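Local coordinates for CLIP-associating protein (PDB 4G3A) that tracks microtubule plus ends and stabilises dynamic microtubules during mitotic spindle formation, and is represented here by its N-terminal TOG domain, at residues Asp30-Leu35 with Ser69-Ser74; Glu75-Leu80 with Arg115-His120; Val144-Leu149 with Thr181-Glu186; Thr191-Tyr196 with Gln223-Val228. All blocks are in the same frame, centred on the assembly; numbering follows the deposited sequence.

The four contacts follow one another along the chain of this all-helical TOG domain, each joining two helices whose N-to-C directions run roughly the same way, as expected of equivalent helices in successive layers of a HEAT-repeat array. Contacts 1 and 2, with centres about 12 Å apart, share helix 63-80 and touch through S74 and D116 and through L35 and R79. Contacts 3 and 4, about 17 Å apart between centres, share helix 182-199 and meet where L149 packs on T191. Contacts 1 and 4 lie about 38 Å apart, centre to centre, on opposite sides of the chain's centre, and the stacked helices build an elongated scaffold, a module probably used in this family on tubulin or microtubules.

Contact 1. Residues Asp30-Leu35 with Ser69-Ser74; sequences DLVTFL and SLEAFS
V32 lies against helix 63-80 where E71 joins A72, and both of its methyls reach E71. Its CG2 lies 3.9 Å from the backbone N of A72 and also meets CB of E71; its CG1, held anti to its own backbone N (chi1 175°), turns to the acidic side chain and comes 4.0 Å from OE2 of E71. The two side chains cross obliquely, with the extended E71 chain reaching past the valine. E71 OE1 has a weak hydrogen bond to Q67 in its own helix. L31 and L35 reach A72 with their CD1 methyls, L31 CD1 standing 4.3 Å from A72 CB and L35 CD1 3.8 Å from A72 O. The small alanine lets the CA atoms of V32 and A72 come within 5.2 Å. The segment axes, on helices 21-36 and 63-80, run nearly parallel, 16° apart, joining the helix ahead of the first HEAT repeat to the second helix of that repeat in the TOG domain. No hydrogen bond links the two segments, and the surfaces meet by van der Waals contact. L31 also packs on F12 of helix 9-18 and L54 of helix 47-58, while L35 packs against L9 and, further along helix 63-80, L76.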
# COMPACT_ATOMS: atom_id res chain seq x y z
N ASP A 30 -4.25 -6.98 21.64
CA ASP A 30 -5.59 -6.78 22.17
C ASP A 30 -6.30 -5.60 21.52
O ASP A 30 -7.50 -5.67 21.26
CB ASP A 30 -5.55 -6.60 23.69
CG ASP A 30 -5.11 -7.86 24.41
OD1 ASP A 30 -5.32 -8.96 23.85
OD2 ASP A 30 -4.56 -7.74 25.53
N LEU A 31 -5.56 -4.53 21.27
CA LEU A 31 -6.10 -3.38 20.55
C LEU A 31 -6.71 -3.83 19.23
O LEU A 31 -7.87 -3.54 18.92
CB LEU A 31 -5.01 -2.33 20.31
CG LEU A 31 -5.40 -0.87 20.02
CD1 LEU A 31 -4.23 -0.10 19.42
CD2 LEU A 31 -6.54 -0.80 19.09
N VAL A 32 -5.93 -4.56 18.43
CA VAL A 32 -6.43 -5.07 17.16
C VAL A 32 -7.68 -5.95 17.35
O VAL A 32 -8.69 -5.77 16.67
CB VAL A 32 -5.34 -5.85 16.39
CG1 VAL A 32 -5.93 -6.48 15.14
CG2 VAL A 32 -4.19 -4.92 16.03
N THR A 33 -7.61 -6.88 18.30
CA THR A 33 -8.76 -7.71 18.61
C THR A 33 -9.98 -6.86 18.94
O THR A 33 -11.08 -7.11 18.45
CB THR A 33 -8.48 -8.64 19.80
OG1 THR A 33 -7.47 -9.59 19.42
CG2 THR A 33 -9.74 -9.38 20.21
N PHE A 34 -9.78 -5.85 19.77
CA PHE A 34 -10.86 -4.96 20.19
C PHE A 34 -11.51 -4.28 19.00
O PHE A 34 -12.73 -4.33 18.83
CB PHE A 34 -10.32 -3.91 21.17
CG PHE A 34 -11.36 -2.94 21.65
CD1 PHE A 34 -12.05 -3.18 22.83
CD2 PHE A 34 -11.65 -1.80 20.93
CE1 PHE A 34 -13.01 -2.29 23.29
CE2 PHE A 34 -12.61 -0.90 21.37
CZ PHE A 34 -13.29 -1.14 22.56
N LEU A 35 -10.69 -3.63 18.17
CA LEU A 35 -11.19 -2.90 17.01
C LEU A 35 -11.81 -3.81 15.96
O LEU A 35 -12.65 -3.38 15.16
CB LEU A 35 -10.05 -2.08 16.38
CG LEU A 35 -9.46 -0.96 17.23
CD1 LEU A 35 -8.31 -0.30 16.50
CD2 LEU A 35 -10.52 0.06 17.59
N SER A 69 0.21 -2.15 14.63
CA SER A 69 -0.24 -0.79 14.38
C SER A 69 -0.86 -0.65 12.98
O SER A 69 -1.87 0.03 12.81
CB SER A 69 0.89 0.21 14.58
OG SER A 69 1.82 0.14 13.51
N LEU A 70 -0.25 -1.29 11.98
CA LEU A 70 -0.81 -1.31 10.62
C LEU A 70 -2.18 -1.98 10.62
O LEU A 70 -3.15 -1.46 10.07
CB LEU A 70 0.12 -2.06 9.66
CG LEU A 70 1.46 -1.40 9.32
CD1 LEU A 70 2.39 -2.40 8.66
CD2 LEU A 70 1.25 -0.18 8.43
N GLU A 71 -2.26 -3.14 11.26
CA GLU A 71 -3.54 -3.82 11.44
C GLU A 71 -4.53 -2.94 12.21
O GLU A 71 -5.73 -2.93 11.91
CB GLU A 71 -3.32 -5.15 12.17
CG GLU A 71 -2.54 -6.17 11.33
CD GLU A 71 -2.25 -7.46 12.07
OE1 GLU A 71 -1.08 -7.89 12.07
OE2 GLU A 71 -3.18 -8.05 12.67
N ALA A 72 -4.03 -2.19 13.19
CA ALA A 72 -4.89 -1.32 13.98
C ALA A 72 -5.42 -0.22 13.08
O ALA A 72 -6.61 0.12 13.14
CB ALA A 72 -4.15 -0.73 15.16
N PHE A 73 -4.54 0.35 12.26
CA PHE A 73 -4.96 1.39 11.34
C PHE A 73 -5.99 0.81 10.36
O PHE A 73 -6.98 1.46 10.05
CB PHE A 73 -3.76 2.01 10.60
CG PHE A 73 -3.02 3.07 11.41
CD1 PHE A 73 -3.70 4.15 11.94
CD2 PHE A 73 -1.65 2.99 11.59
CE1 PHE A 73 -3.04 5.13 12.67
CE2 PHE A 73 -0.97 3.97 12.32
CZ PHE A 73 -1.67 5.04 12.86
N SER A 74 -5.75 -0.40 9.87
CA SER A 74 -6.73 -1.02 8.98
C SER A 74 -8.11 -1.07 9.63
O SER A 74 -9.13 -0.77 8.99
CB SER A 74 -6.27 -2.41 8.54
OG SER A 74 -5.40 -2.33 7.41

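Contact 2. Residues Glu75-Leu80 with Arg115-His120; sequences ELIKRL and RDLMEH
The imidazole of H120 carries the aliphatic part of K78 on one face and CG of E119 on the other, with CA of D116 in plane at its edge. K78 CG sits 3.3 Å above the ring plane, displaced toward the rim, and is closest to NE2 of H120 at 3.4 Å, a CH-pi contact made over the face as the lysine chain passes. H120, the first residue to leave helical geometry after helix 104-119, has CG beside its backbone N (chi1 -56°), and its ring lies against the flank of helix 63-80. A water joins ND1 of H120 to the carbonyl O of K78, to which it donates. Extended beyond CG, K78 then takes its CE to 3.7 Å from OD2 of D116. Its NZ forms a salt bridge of 2.9 Å with E75 OE2 on the syn side, 32° out of the carboxylate plane. The opposite charges of K78 NZ and D116 OD2 stay 4.5 Å apart, bridged by a second water that accepts from NZ and donates to OD2; the same OD2 is also hydrogen-bonded to S74. On the apolar side of the contact, I77 CG2 touches the carbonyl O of D116, and its CD1 meets L117 CD2 at 3.5 Å. The axes of the two segments are 2° apart, linking HEAT repeats 1 and 2. I77 also packs on F84 and V122 in the loops, L76 faces helix 47-58, and R115 and M118 face helix 142-159.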
# COMPACT_ATOMS: atom_id res chain seq x y z
N GLU A 75 -8.16 -1.44 10.91
CA GLU A 75 -9.44 -1.53 11.62
C GLU A 75 -10.11 -0.16 11.79
O GLU A 75 -11.32 -0.04 11.62
CB GLU A 75 -9.28 -2.25 12.97
CG GLU A 75 -8.86 -3.70 12.81
CD GLU A 75 -9.77 -4.47 11.86
OE1 GLU A 75 -11.01 -4.30 11.92
OE2 GLU A 75 -9.23 -5.24 11.03
N LEU A 76 -9.32 0.87 12.11
CA LEU A 76 -9.85 2.24 12.18
C LEU A 76 -10.37 2.70 10.82
O LEU A 76 -11.41 3.35 10.73
CB LEU A 76 -8.78 3.21 12.68
CG LEU A 76 -8.30 3.01 14.12
CD1 LEU A 76 -7.03 3.81 14.39
CD2 LEU A 76 -9.39 3.39 15.11
N ILE A 77 -9.63 2.37 9.76
CA ILE A 77 -10.06 2.72 8.41
C ILE A 77 -11.42 2.08 8.14
O ILE A 77 -12.33 2.74 7.64
CB ILE A 77 -9.06 2.24 7.35
CG1 ILE A 77 -7.78 3.08 7.40
CG2 ILE A 77 -9.66 2.31 5.95
CD1 ILE A 77 -6.61 2.37 6.79
N LYS A 78 -11.55 0.80 8.46
CA LYS A 78 -12.81 0.09 8.24
C LYS A 78 -13.96 0.73 9.02
O LYS A 78 -15.06 0.87 8.49
CB LYS A 78 -12.67 -1.38 8.61
CG LYS A 78 -11.76 -2.15 7.70
CD LYS A 78 -11.56 -3.55 8.23
CE LYS A 78 -10.32 -4.17 7.64
NZ LYS A 78 -10.11 -5.52 8.23
N ARG A 79 -13.70 1.13 10.26
CA ARG A 79 -14.74 1.75 11.09
C ARG A 79 -14.99 3.20 10.72
O ARG A 79 -16.13 3.67 10.80
CB ARG A 79 -14.35 1.70 12.57
CG ARG A 79 -14.31 0.33 13.17
CD ARG A 79 -14.02 0.44 14.63
NE ARG A 79 -14.10 -0.85 15.30
CZ ARG A 79 -15.12 -1.23 16.06
NH1 ARG A 79 -16.15 -0.43 16.27
NH2 ARG A 79 -15.09 -2.43 16.62
N LEU A 80 -13.94 3.92 10.34
CA LEU A 80 -14.03 5.36 10.13
C LEU A 80 -14.37 5.76 8.70
O LEU A 80 -14.94 6.83 8.47
CB LEU A 80 -12.72 6.04 10.54
CG LEU A 80 -12.66 6.62 11.95
CD1 LEU A 80 -13.19 5.63 12.95
CD2 LEU A 80 -11.25 7.05 12.29
N ARG A 115 -4.93 -1.14 0.53
CA ARG A 115 -6.17 -1.59 -0.10
C ARG A 115 -7.40 -1.17 0.72
O ARG A 115 -8.44 -0.81 0.16
CB ARG A 115 -6.14 -3.11 -0.35
CG ARG A 115 -5.07 -3.53 -1.37
CD ARG A 115 -5.32 -4.93 -1.93
NE ARG A 115 -5.23 -5.97 -0.90
CZ ARG A 115 -4.10 -6.56 -0.54
NH1 ARG A 115 -2.95 -6.21 -1.12
NH2 ARG A 115 -4.09 -7.49 0.39
N ASP A 116 -7.27 -1.21 2.04
CA ASP A 116 -8.37 -0.81 2.92
C ASP A 116 -8.72 0.67 2.75
O ASP A 116 -9.90 1.03 2.73
CB ASP A 116 -8.06 -1.14 4.39
CG ASP A 116 -8.10 -2.64 4.68
OD1 ASP A 116 -8.80 -3.39 3.96
OD2 ASP A 116 -7.42 -3.07 5.63
N LEU A 117 -7.72 1.52 2.60
CA LEU A 117 -7.97 2.94 2.32
C LEU A 117 -8.90 3.13 1.12
O LEU A 117 -9.77 4.00 1.11
CB LEU A 117 -6.66 3.69 2.08
CG LEU A 117 -5.68 3.92 3.23
CD1 LEU A 117 -4.35 4.48 2.72
CD2 LEU A 117 -6.27 4.87 4.30
N MSE A 118 -8.69 2.32 0.09
CA MSE A 118 -9.46 2.45 -1.13
C MSE A 118 -10.80 1.73 -1.00
O MSE A 118 -11.84 2.28 -1.36
CB MSE A 118 -8.66 1.89 -2.32
CG MSE A 118 -7.41 2.70 -2.62
SE MSE A 118 -6.48 2.03 -4.23
CE MSE A 118 -5.65 0.47 -3.41
N GLU A 119 -10.79 0.51 -0.49
CA GLU A 119 -12.04 -0.24 -0.39
C GLU A 119 -13.05 0.50 0.50
O GLU A 119 -14.23 0.56 0.18
CB GLU A 119 -11.80 -1.66 0.14
CG GLU A 119 -13.08 -2.51 0.17
CD GLU A 119 -12.83 -3.98 0.51
OE1 GLU A 119 -11.66 -4.39 0.62
OE2 GLU A 119 -13.83 -4.72 0.65
N HIS A 120 -12.57 1.08 1.59
CA HIS A 120 -13.47 1.78 2.51
C HIS A 120 -13.59 3.27 2.23
O HIS A 120 -14.07 4.03 3.06
CB HIS A 120 -13.09 1.47 3.96
CG HIS A 120 -13.08 0.00 4.24
ND1 HIS A 120 -14.21 -0.68 4.64
CD2 HIS A 120 -12.10 -0.92 4.12
CE1 HIS A 120 -13.92 -1.96 4.77
NE2 HIS A 120 -12.65 -2.14 4.45
O HOH W 1 -7.75 -5.49 6.76
O HOH W 2 -16.14 1.25 5.99

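Contact 3. Residues Val144-Leu149 with Thr181-Glu186; sequences VREEFL and TVNVRE
E146 and V184 bring the two backbones to a CA separation of 5.1 Å, where the segment axes, 9.0 Å apart at closest approach, cross at 17° with their N-to-C directions nearly parallel. Residues 144-149 lie within helix 142-159, whereas T181 occupies the N-cap position of helix 182-199, so the contact joins the N-terminal turns of both helices. Through its CG2, V184 lies against the neighbouring backbone, near N of E146 and 4.1 Å from CB of R145; its CG1 faces CD1 of L149 at 4.4 Å. This pairs the helix preceding the third HEAT repeat with the second helix of that repeat, as in the stacked layers of a TOG-domain solenoid. E146 has its CG anti to the backbone N (chi1 -179°) and an extended chain beyond, which passes across N183 and sets OE1 3.7 Å from CB of N183. The carboxylate and amide planes are turned 52° apart. No direct hydrogen bond joins the segments, but one water donates both to OE2 of E146, at 3.1 Å, and to the carbonyl O of N183, at 2.7 Å. R145 bends at chi3, and its NH2 approaches T181 OG1 at the guanidinium edge, 3.9 Å away and too far for a bond. The group is held instead by a salt bridge from NE to D179 and a hydrogen bond from NH1 to the carbonyl O of H139. D179 also accepts from the backbone N of T181, placing one aspartate between the arginine and the start of helix 182-199. L149 extends the apolar side onto L176, A187 and T191.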
# COMPACT_ATOMS: atom_id res chain seq x y z
N VAL A 144 10.46 -1.28 -1.88
CA VAL A 144 9.37 -0.33 -2.02
C VAL A 144 8.98 -0.15 -3.49
O VAL A 144 7.79 -0.17 -3.84
CB VAL A 144 9.71 1.05 -1.44
CG1 VAL A 144 8.61 2.05 -1.76
CG2 VAL A 144 9.94 0.95 0.07
N ARG A 145 9.97 0.04 -4.35
CA ARG A 145 9.68 0.26 -5.77
C ARG A 145 8.92 -0.94 -6.33
O ARG A 145 7.94 -0.79 -7.04
CB ARG A 145 10.97 0.55 -6.55
CG ARG A 145 11.79 1.73 -5.97
CD ARG A 145 12.84 2.24 -6.95
NE ARG A 145 13.86 1.26 -7.30
CZ ARG A 145 14.95 1.01 -6.57
NH1 ARG A 145 15.14 1.64 -5.42
NH2 ARG A 145 15.83 0.11 -6.98
N GLU A 146 9.37 -2.14 -5.99
CA GLU A 146 8.71 -3.36 -6.46
C GLU A 146 7.30 -3.53 -5.87
O GLU A 146 6.36 -3.90 -6.58
CB GLU A 146 9.55 -4.58 -6.10
CG GLU A 146 8.91 -5.87 -6.58
CD GLU A 146 9.69 -7.09 -6.15
OE1 GLU A 146 10.69 -6.93 -5.42
OE2 GLU A 146 9.31 -8.21 -6.55
N GLU A 147 7.16 -3.29 -4.57
CA GLU A 147 5.86 -3.42 -3.91
C GLU A 147 4.86 -2.44 -4.51
O GLU A 147 3.70 -2.80 -4.74
CB GLU A 147 5.99 -3.22 -2.39
CG GLU A 147 6.64 -4.39 -1.66
CD GLU A 147 5.74 -5.62 -1.62
OE1 GLU A 147 4.50 -5.47 -1.76
OE2 GLU A 147 6.27 -6.73 -1.44
N PHE A 148 5.30 -1.21 -4.75
CA PHE A 148 4.41 -0.21 -5.31
C PHE A 148 3.85 -0.62 -6.67
O PHE A 148 2.66 -0.43 -6.94
CB PHE A 148 5.05 1.18 -5.37
CG PHE A 148 4.20 2.18 -6.10
CD1 PHE A 148 2.90 2.43 -5.68
CD2 PHE A 148 4.69 2.84 -7.23
CE1 PHE A 148 2.10 3.33 -6.36
CE2 PHE A 148 3.89 3.75 -7.92
CZ PHE A 148 2.60 4.00 -7.48
N LEU A 149 4.70 -1.20 -7.52
CA LEU A 149 4.22 -1.72 -8.81
C LEU A 149 3.10 -2.73 -8.56
O LEU A 149 2.10 -2.73 -9.26
CB LEU A 149 5.35 -2.33 -9.64
CG LEU A 149 6.37 -1.30 -10.16
CD1 LEU A 149 7.61 -1.97 -10.73
CD2 LEU A 149 5.74 -0.35 -11.19
N THR A 181 18.08 -2.75 -10.16
CA THR A 181 17.78 -3.99 -9.43
C THR A 181 16.97 -4.92 -10.31
O THR A 181 15.99 -4.50 -10.92
CB THR A 181 16.97 -3.68 -8.14
OG1 THR A 181 17.85 -3.19 -7.12
CG2 THR A 181 16.25 -4.91 -7.64
N VAL A 182 17.38 -6.19 -10.39
CA VAL A 182 16.70 -7.12 -11.29
C VAL A 182 15.25 -7.38 -10.86
O VAL A 182 14.37 -7.50 -11.70
CB VAL A 182 17.47 -8.46 -11.47
CG1 VAL A 182 17.52 -9.24 -10.18
CG2 VAL A 182 16.83 -9.29 -12.57
N ASN A 183 15.01 -7.45 -9.55
CA ASN A 183 13.65 -7.69 -9.04
C ASN A 183 12.65 -6.64 -9.50
O ASN A 183 11.49 -6.94 -9.77
CB ASN A 183 13.64 -7.74 -7.52
CG ASN A 183 14.56 -8.80 -6.96
OD1 ASN A 183 15.78 -8.70 -7.10
ND2 ASN A 183 13.98 -9.81 -6.33
N VAL A 184 13.12 -5.39 -9.58
CA VAL A 184 12.27 -4.30 -10.04
C VAL A 184 12.10 -4.34 -11.56
O VAL A 184 10.98 -4.18 -12.06
CB VAL A 184 12.82 -2.95 -9.58
CG1 VAL A 184 12.02 -1.82 -10.19
CG2 VAL A 184 12.77 -2.85 -8.03
N ARG A 185 13.19 -4.55 -12.29
CA ARG A 185 13.09 -4.65 -13.75
C ARG A 185 12.04 -5.69 -14.12
O ARG A 185 11.18 -5.45 -14.96
CB ARG A 185 14.45 -5.00 -14.39
CG ARG A 185 15.51 -3.90 -14.26
CD ARG A 185 16.73 -4.14 -15.19
NE ARG A 185 17.44 -5.37 -14.85
CZ ARG A 185 18.44 -5.46 -13.99
NH1 ARG A 185 18.90 -4.38 -13.36
NH2 ARG A 185 19.01 -6.63 -13.74
N GLU A 186 12.11 -6.86 -13.48
CA GLU A 186 11.16 -7.94 -13.74
C GLU A 186 9.73 -7.62 -13.31
O GLU A 186 8.78 -8.00 -13.98
CB GLU A 186 11.65 -9.25 -13.13
CG GLU A 186 12.87 -9.80 -13.87
CD GLU A 186 13.32 -11.16 -13.39
OE1 GLU A 186 12.98 -11.53 -12.24
OE2 GLU A 186 14.01 -11.87 -14.15
O HOH W 3 10.36 -9.36 -9.26

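Contact 4. Residues Thr191-Tyr196 with Gln223-Val228; sequences TLVEIY and QKFDQV
Helix 182-199 of the third HEAT repeat packs here against helix 215-229, the last helix of the modelled chain, with an aromatic pair in the interface. The rings of Y196 and F225 form an offset stack, their planes 1° apart and their centroids separated by 4.5 Å. The displacement carries each ring over the other's CB: F225 CB sits above the centre of the tyrosine ring at 3.6 Å, and Y196 CB lies over the phenylalanine face. CG of Y196 is anti to its backbone N (chi1 176°), which sets it on the side facing F225. The tyrosine hydroxyl is hydrogen-bonded to D201. V228 closes the edge of the tyrosine, its CG1 4.0 Å from Y196 CE2. At the edge of the F225 ring lies CA of V193, 3.8 Å from F225 CE2. The two methyls of V193 divide the remaining surface, CG1 meeting V228 CG2 at 3.8 Å as the valines slide past each other in opposite directions, and CG2 pressing on CB of K224 at 3.7 Å. F225 packs further on L203 and L207 of helix 203-208. The segment axes cross at -40°, in a hydrophobic helix-helix packing at the C-terminal end of the modelled HEAT-repeat solenoid.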
# COMPACT_ATOMS: atom_id res chain seq x y z
N THR A 191 4.15 -5.77 -14.63
CA THR A 191 3.15 -4.72 -14.43
C THR A 191 2.55 -4.24 -15.76
O THR A 191 1.33 -4.04 -15.88
CB THR A 191 3.75 -3.49 -13.69
OG1 THR A 191 4.19 -3.88 -12.39
CG2 THR A 191 2.72 -2.39 -13.55
N LEU A 192 3.40 -4.07 -16.77
CA LEU A 192 2.93 -3.70 -18.11
C LEU A 192 2.05 -4.82 -18.69
O LEU A 192 1.05 -4.56 -19.36
CB LEU A 192 4.10 -3.41 -19.02
CG LEU A 192 4.84 -2.12 -18.63
CD1 LEU A 192 6.15 -2.03 -19.38
CD2 LEU A 192 3.95 -0.91 -18.90
N VAL A 193 2.43 -6.05 -18.41
CA VAL A 193 1.65 -7.19 -18.85
C VAL A 193 0.27 -7.18 -18.19
O VAL A 193 -0.75 -7.35 -18.87
CB VAL A 193 2.39 -8.53 -18.61
CG1 VAL A 193 1.45 -9.72 -18.83
CG2 VAL A 193 3.61 -8.64 -19.53
N GLU A 194 0.22 -6.92 -16.89
CA GLU A 194 -1.05 -6.80 -16.17
C GLU A 194 -1.88 -5.63 -16.69
O GLU A 194 -3.10 -5.75 -16.81
CB GLU A 194 -0.82 -6.63 -14.66
CG GLU A 194 0.10 -7.66 -14.02
CD GLU A 194 -0.45 -9.09 -14.05
OE1 GLU A 194 -1.68 -9.27 -14.25
OE2 GLU A 194 0.35 -10.03 -13.87
N ILE A 195 -1.23 -4.52 -17.02
CA ILE A 195 -1.92 -3.36 -17.58
C ILE A 195 -2.46 -3.72 -18.98
O ILE A 195 -3.56 -3.32 -19.36
CB ILE A 195 -1.02 -2.12 -17.67
CG1 ILE A 195 -0.87 -1.46 -16.29
CG2 ILE A 195 -1.57 -1.13 -18.69
CD1 ILE A 195 0.24 -0.37 -16.25
N TYR A 196 -1.70 -4.49 -19.73
CA TYR A 196 -2.22 -4.94 -21.03
C TYR A 196 -3.57 -5.65 -20.89
O TYR A 196 -4.46 -5.49 -21.74
CB TYR A 196 -1.21 -5.85 -21.73
CG TYR A 196 -1.73 -6.43 -23.04
CD1 TYR A 196 -1.74 -5.68 -24.21
CD2 TYR A 196 -2.22 -7.72 -23.09
CE1 TYR A 196 -2.23 -6.20 -25.41
CE2 TYR A 196 -2.71 -8.26 -24.28
CZ TYR A 196 -2.71 -7.50 -25.43
OH TYR A 196 -3.20 -8.05 -26.60
N GLN A 223 5.74 -10.08 -27.14
CA GLN A 223 5.58 -11.52 -27.05
C GLN A 223 4.69 -11.86 -25.86
O GLN A 223 3.79 -12.69 -25.97
CB GLN A 223 6.93 -12.23 -26.92
CG GLN A 223 7.66 -12.38 -28.23
CD GLN A 223 9.09 -12.88 -28.06
OE1 GLN A 223 9.49 -13.27 -26.96
NE2 GLN A 223 9.86 -12.86 -29.14
N LYS A 224 4.92 -11.20 -24.73
CA LYS A 224 4.11 -11.46 -23.55
C LYS A 224 2.64 -11.07 -23.72
O LYS A 224 1.75 -11.76 -23.23
CB LYS A 224 4.73 -10.81 -22.32
CG LYS A 224 5.97 -11.55 -21.85
CD LYS A 224 6.80 -10.74 -20.88
CE LYS A 224 8.02 -11.53 -20.43
NZ LYS A 224 7.65 -12.66 -19.53
N PHE A 225 2.38 -9.97 -24.43
CA PHE A 225 1.00 -9.58 -24.73
C PHE A 225 0.32 -10.62 -25.62
O PHE A 225 -0.83 -10.99 -25.40
CB PHE A 225 0.95 -8.21 -25.39
CG PHE A 225 1.56 -7.10 -24.56
CD1 PHE A 225 1.86 -5.88 -25.13
CD2 PHE A 225 1.85 -7.30 -23.22
CE1 PHE A 225 2.42 -4.87 -24.38
CE2 PHE A 225 2.42 -6.29 -22.46
CZ PHE A 225 2.70 -5.07 -23.04
N ASP A 226 1.04 -11.08 -26.65
CA ASP A 226 0.50 -12.09 -27.55
C ASP A 226 0.09 -13.29 -26.73
O ASP A 226 -0.98 -13.85 -26.92
CB ASP A 226 1.54 -12.51 -28.58
CG ASP A 226 1.81 -11.45 -29.62
OD1 ASP A 226 0.96 -10.56 -29.80
OD2 ASP A 226 2.88 -11.51 -30.26
N GLN A 227 0.97 -13.68 -25.81
CA GLN A 227 0.72 -14.83 -24.95
C GLN A 227 -0.55 -14.65 -24.11
O GLN A 227 -1.34 -15.59 -23.94
CB GLN A 227 1.93 -15.12 -24.06
CG GLN A 227 1.86 -16.46 -23.37
CD GLN A 227 1.52 -17.60 -24.33
OE1 GLN A 227 2.11 -17.72 -25.41
NE2 GLN A 227 0.56 -18.44 -23.95
N VAL A 228 -0.76 -13.44 -23.59
CA VAL A 228 -1.99 -13.15 -22.85
C VAL A 228 -3.21 -13.32 -23.77
O VAL A 228 -4.21 -13.91 -23.38
CB VAL A 228 -1.98 -11.73 -22.26
CG1 VAL A 228 -3.38 -11.33 -21.80
CG2 VAL A 228 -0.96 -11.63 -21.11